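PDB 5Y0E: TssK from Serratia sp. FS14, which probably serves as a trimeric baseplate component of the bacterial type VI secretion system, probably linking the baseplate to the membrane complex. Local coordinates for residues A[96-101]-A[153-158]; A[58-63]-A[87-92]. All coordinates share one frame; numbering follows the deposited sequence.

Interaction 1 of 2, residues A[96-101]-A[153-158]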
loop_
_atom_site.group_PDB
_atom_site.type_symbol
_atom_site.label_atom_id
_atom_site.label_comp_id
_atom_site.label_asym_id
_atom_site.label_seq_id
_atom_site.Cartn_x
_atom_site.Cartn_y
_atom_site.Cartn_z
ATOM N N GLU A 96 22.312 4.685 26.764
ATOM C CA GLU A 96 23.215 4.864 25.641
ATOM C C GLU A 96 22.828 3.930 24.500
ATOM O O GLU A 96 22.324 2.829 24.718
ATOM C CB GLU A 96 24.656 4.622 26.069
ATOM C CG GLU A 96 25.662 4.809 24.958
ATOM C CD GLU A 96 26.425 6.096 25.080
ATOM O OE1 GLU A 96 26.663 6.534 26.221
ATOM O OE2 GLU A 96 26.784 6.669 24.035
ATOM N N ASN A 97 23.056 4.382 23.275
ATOM C CA ASN A 97 22.714 3.598 22.099
ATOM C C ASN A 97 23.877 2.718 21.673
ATOM O O ASN A 97 25.018 3.173 21.613
ATOM C CB ASN A 97 22.305 4.509 20.952
ATOM C CG ASN A 97 20.884 4.943 21.060
ATOM O OD1 ASN A 97 20.064 4.226 21.608
ATOM N ND2 ASN A 97 20.574 6.108 20.531
ATOM N N VAL A 98 23.572 1.462 21.371
ATOM C CA VAL A 98 24.524 0.492 20.857
ATOM C C VAL A 98 24.252 0.266 19.376
ATOM O O VAL A 98 23.105 0.085 18.967
ATOM C CB VAL A 98 24.419 -0.830 21.632
ATOM C CG1 VAL A 98 25.532 -1.761 21.238
ATOM C CG2 VAL A 98 24.457 -0.563 23.101
ATOM N N VAL A 99 25.312 0.233 18.580
ATOM C CA VAL A 99 25.207 0.116 17.135
ATOM C C VAL A 99 26.001 -1.077 16.618
ATOM O O VAL A 99 26.876 -1.617 17.289
ATOM C CB VAL A 99 25.696 1.383 16.427
ATOM C CG1 VAL A 99 24.918 2.571 16.895
ATOM C CG2 VAL A 99 27.175 1.563 16.682
ATOM N N LEU A 100 25.674 -1.479 15.396
ATOM C CA LEU A 100 26.499 -2.378 14.600
ATOM C C LEU A 100 27.216 -1.530 13.570
ATOM O O LEU A 100 26.575 -0.786 12.838
ATOM C CB LEU A 100 25.647 -3.443 13.922
ATOM C CG LEU A 100 26.375 -4.479 13.075
ATOM C CD1 LEU A 100 27.476 -5.103 13.884
ATOM C CD2 LEU A 100 25.419 -5.535 12.579
ATOM N N ALA A 101 28.531 -1.565 13.568
ATOM C CA ALA A 101 29.270 -0.704 12.690
ATOM C C ALA A 101 30.312 -1.351 11.819
ATOM O O ALA A 101 30.733 -2.437 12.049
ATOM C CB ALA A 101 29.901 0.397 13.496
ATOM N N LEU A 153 30.286 -4.247 17.334
ATOM C CA LEU A 153 29.296 -3.638 18.195
ATOM C C LEU A 153 29.968 -2.557 18.997
ATOM O O LEU A 153 31.029 -2.782 19.503
ATOM C CB LEU A 153 28.724 -4.671 19.123
ATOM C CG LEU A 153 27.990 -5.714 18.339
ATOM C CD1 LEU A 153 28.002 -7.016 19.073
ATOM C CD2 LEU A 153 26.591 -5.265 18.043
ATOM N N MET A 154 29.374 -1.384 19.073
ATOM C CA MET A 154 29.939 -0.270 19.804
ATOM C C MET A 154 28.911 0.751 20.281
ATOM O O MET A 154 27.749 0.610 20.026
ATOM C CB MET A 154 31.014 0.415 18.982
ATOM C CG MET A 154 30.670 0.698 17.553
ATOM S SD MET A 154 31.783 1.878 16.818
ATOM C CE MET A 154 32.983 0.766 16.195
ATOM N N LEU A 155 29.348 1.766 21.003
ATOM C CA LEU A 155 28.449 2.797 21.489
ATOM C C LEU A 155 28.258 3.865 20.430
ATOM O O LEU A 155 29.192 4.214 19.712
ATOM C CB LEU A 155 28.993 3.437 22.764
ATOM C CG LEU A 155 29.360 2.498 23.907
ATOM C CD1 LEU A 155 29.765 3.294 25.112
ATOM C CD2 LEU A 155 28.199 1.588 24.225
ATOM N N GLU A 156 27.045 4.401 20.351
ATOM C CA GLU A 156 26.801 5.472 19.401
ATOM C C GLU A 156 27.752 6.632 19.630
ATOM O O GLU A 156 28.163 7.297 18.676
ATOM C CB GLU A 156 25.351 5.935 19.492
ATOM C CG GLU A 156 24.964 7.019 18.503
ATOM C CD GLU A 156 23.552 7.513 18.721
ATOM O OE1 GLU A 156 23.277 8.102 19.782
ATOM O OE2 GLU A 156 22.705 7.307 17.838
ATOM N N SER A 157 28.140 6.874 20.878
ATOM C CA SER A 157 29.051 7.972 21.165
ATOM C C SER A 157 30.458 7.726 20.630
ATOM O O SER A 157 31.208 8.687 20.443
ATOM C CB SER A 157 29.110 8.214 22.661
ATOM O OG SER A 157 29.615 7.081 23.316
ATOM N N GLU A 158 30.840 6.481 20.384
ATOM C CA GLU A 158 32.182 6.198 19.894
ATOM C C GLU A 158 32.307 6.311 18.379
ATOM O O GLU A 158 33.381 6.050 17.845
ATOM C CB GLU A 158 32.631 4.806 20.356
ATOM C CG GLU A 158 32.725 4.671 21.856
ATOM C CD GLU A 158 32.867 3.237 22.348
ATOM O OE1 GLU A 158 32.495 2.283 21.627
ATOM O OE2 GLU A 158 33.344 3.066 23.491
#

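Interaction 2 of 2, residues A[58-63]-A[87-92]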
loop_
_atom_site.group_PDB
_atom_site.type_symbol
_atom_site.label_atom_id
_atom_site.label_comp_id
_atom_site.label_asym_id
_atom_site.label_seq_id
_atom_site.Cartn_x
_atom_site.Cartn_y
_atom_site.Cartn_z
ATOM N N GLY A 58 26.281 -7.992 31.279
ATOM C CA GLY A 58 26.728 -6.714 30.794
ATOM C C GLY A 58 27.251 -6.759 29.392
ATOM O O GLY A 58 28.026 -5.890 29.001
ATOM N N LYS A 59 26.839 -7.750 28.620
ATOM C CA LYS A 59 27.307 -7.920 27.256
ATOM C C LYS A 59 26.136 -7.808 26.294
ATOM O O LYS A 59 25.076 -8.405 26.518
ATOM C CB LYS A 59 28.019 -9.271 27.088
ATOM C CG LYS A 59 29.406 -9.332 27.754
ATOM C CD LYS A 59 30.009 -10.722 27.692
ATOM C CE LYS A 59 31.218 -10.862 28.615
ATOM N NZ LYS A 59 32.441 -10.185 28.111
ATOM N N ILE A 60 26.328 -7.025 25.243
ATOM C CA ILE A 60 25.472 -7.068 24.068
ATOM C C ILE A 60 26.087 -8.030 23.065
ATOM O O ILE A 60 27.213 -7.828 22.612
ATOM C CB ILE A 60 25.315 -5.680 23.446
ATOM C CG1 ILE A 60 24.651 -4.731 24.434
ATOM C CG2 ILE A 60 24.517 -5.791 22.173
ATOM C CD1 ILE A 60 23.388 -5.283 24.970
ATOM N N ALA A 61 25.348 -9.061 22.706
ATOM C CA ALA A 61 25.817 -10.018 21.726
ATOM C C ALA A 61 24.716 -10.335 20.723
ATOM O O ALA A 61 23.560 -10.535 21.096
ATOM C CB ALA A 61 26.292 -11.288 22.408
ATOM N N LEU A 62 25.088 -10.415 19.453
ATOM C CA LEU A 62 24.165 -10.797 18.394
ATOM C C LEU A 62 24.352 -12.265 18.056
ATOM O O LEU A 62 25.415 -12.656 17.592
ATOM C CB LEU A 62 24.392 -9.950 17.154
ATOM C CG LEU A 62 24.297 -8.480 17.479
ATOM C CD1 LEU A 62 24.503 -7.658 16.244
ATOM C CD2 LEU A 62 22.952 -8.217 18.083
ATOM N N ASN A 63 23.317 -13.072 18.281
ATOM C CA ASN A 63 23.328 -14.444 17.778
ATOM C C ASN A 63 23.511 -14.476 16.261
ATOM O O ASN A 63 24.321 -15.242 15.738
ATOM C CB ASN A 63 22.027 -15.154 18.155
ATOM C CG ASN A 63 22.035 -15.704 19.559
ATOM O OD1 ASN A 63 23.068 -16.110 20.074
ATOM N ND2 ASN A 63 20.868 -15.740 20.182
ATOM N N LEU A 87 29.972 -6.745 23.160
ATOM C CA LEU A 87 30.298 -5.493 23.749
ATOM C C LEU A 87 29.956 -5.414 25.195
ATOM O O LEU A 87 28.814 -5.507 25.574
ATOM C CB LEU A 87 29.581 -4.399 23.007
ATOM C CG LEU A 87 29.801 -2.991 23.472
ATOM C CD1 LEU A 87 31.166 -2.533 23.061
ATOM C CD2 LEU A 87 28.763 -2.120 22.823
ATOM N N ALA A 88 30.983 -5.274 26.008
ATOM C CA ALA A 88 30.801 -5.090 27.435
ATOM C C ALA A 88 30.380 -3.663 27.711
ATOM O O ALA A 88 30.923 -2.718 27.139
ATOM C CB ALA A 88 32.091 -5.405 28.184
ATOM N N ILE A 89 29.377 -3.537 28.547
ATOM C CA ILE A 89 28.858 -2.250 28.908
ATOM C C ILE A 89 29.419 -1.915 30.261
ATOM O O ILE A 89 29.358 -2.694 31.178
ATOM C CB ILE A 89 27.334 -2.265 28.941
ATOM C CG1 ILE A 89 26.789 -2.466 27.546
ATOM C CG2 ILE A 89 26.813 -0.944 29.429
ATOM C CD1 ILE A 89 27.211 -1.383 26.592
ATOM N N ALA A 90 30.016 -0.749 30.358
ATOM C CA ALA A 90 30.626 -0.331 31.591
ATOM C C ALA A 90 29.589 -0.068 32.641
ATOM O O ALA A 90 28.427 0.056 32.351
ATOM C CB ALA A 90 31.462 0.900 31.366
ATOM N N ASP A 91 30.030 0.096 33.873
ATOM C CA ASP A 91 29.121 0.317 34.984
ATOM C C ASP A 91 28.257 1.579 34.896
ATOM O O ASP A 91 27.148 1.609 35.420
ATOM C CB ASP A 91 29.894 0.288 36.293
ATOM C CG ASP A 91 30.413 -1.093 36.638
ATOM O OD1 ASP A 91 29.652 -2.060 36.543
ATOM O OD2 ASP A 91 31.588 -1.214 37.024
ATOM N N ASN A 92 28.765 2.611 34.236
ATOM C CA ASN A 92 28.145 3.910 34.250
ATOM C C ASN A 92 27.282 4.213 33.044
ATOM O O ASN A 92 26.445 5.095 33.102
ATOM C CB ASN A 92 29.226 4.991 34.387
ATOM C CG ASN A 92 29.868 5.026 35.770
ATOM O OD1 ASN A 92 29.272 4.574 36.748
ATOM N ND2 ASN A 92 31.065 5.590 35.860
#

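Interaction 1 of 2, residues A[96-101]-A[153-158]
Val99 and Met154 form the antiparallel hydrogen-bonded pair at the centre of this contact: Val99 N donates to Met154 O (2.9 Å), and Met154 N returns a bond to Val99 O (3.1 Å). On the same face their side chains meet, Val99 CG2 lying 3.7 Å from Met154 CG; chi1 of 46° sets that CG between the backbone N and the carbonyl carbon. Met154 SD then reaches Ala101 CB at 4.1 Å. The other face carries the non-hydrogen-bonded pairs Val98 with Leu155 and Leu100 with Leu153, whose side chains touch more loosely. At the end of the strand pairing Glu156 N donates to Asn97 O (2.7 Å), just where residues 156-158 enter a 3-10 turn. Glu96 closes over that turn. Its OE2 accepts Ser157 OG at 2.9 Å, approached 49° out of the carboxylate plane, and takes a weak bond from Ser157 N. Asn97 ND2 adds a weak bond to Glu156 OE1, with amide and carboxylate planes nearly perpendicular. Farther out, Trp163 and Ala165 of strand 163-174 pack on the Val99 face. An apolar strand pair thus passes into a polar end, where the tie between turn and strand 96-103 rests chiefly on the Ser157 hydroxyl.

Interaction 2 of 2, residues A[58-63]-A[87-92]
Gly58 O accepts Ile89 N at 2.8 Å, and the CA of Ala88 approaches the same Gly58 O at 3.3 Å as a CA-H...O contact. CB of Ile89 lies beside this oxygen, 3.7 Å from Gly58 O. The backbone of Gly58 has a positive phi (71°), a conformation readily adopted by a residue without a side chain, and extended pairing with 87-88 follows at Lys59.

Lys59 pairs with Ala88 as an antiparallel non-hydrogen-bonded pair, the CA of Lys59 4.5 Å from the CA of Ala88. Its CA makes a CA-H...O contact with Leu87 O, while its aliphatic CG only skirts the CA of Ala88. Lys59 and Ala88 share the more open face, and Lys59 also packs on Leu54.

Ile60 and Leu87 form the hydrogen-bonded pair: Ile60 N donates to Leu87 O at 2.9 Å, and Leu87 N to Ile60 O at 3.0 Å. Their side chains lie on the face away from Lys59, with Ile60 CB 4.5 Å from Leu87 CB. Ile60 CG1, anti to the carbonyl carbon (chi1 -62°), comes 4.4 Å from Ile89 CG1. Beyond this pair Leu180 and Leu182 of strand 180-182 pack on Ile60, and Leu180 also meets Ile89.

Three backbone bonds therefore define this short two-stranded antiparallel sheet, whereas direct side-chain contact is sparse. The chemistry implies that main-chain bonding sets the register, while the apolar side chains also pack on neighbouring strands: Leu87 on Leu153 and Leu155 of 142-155, Ile89 on Leu155, and Ile60 and Ile89 on 180-182.

In the fold
Interactions 1 and 2 have centres about 11 Å apart and meet by van der Waals packing, partly of methyl groups against backbone carbonyls. Leu87 and Leu153 carry the junction: Leu87 CD2 lies 3.6 Å from Val98 CG1, and Leu87 CD1 3.6 Å from Leu153 O. Leu153 reaches back, with CD2 3.6 Å from Leu62 CD1 and CD1 3.7 Å from Ile60 O. The small sheet of 59-60 and 87-88 therefore packs against the Val98, Leu100, Leu153 and Leu155 face of the six-stranded sheet, in which 96-103 and 142-155 are neighbours. Strand 87-88 is followed in the chain by 96-103, so a short connection joins the two layers. No other chain of the three-chain assembly touches either contact, which places both within the subunit.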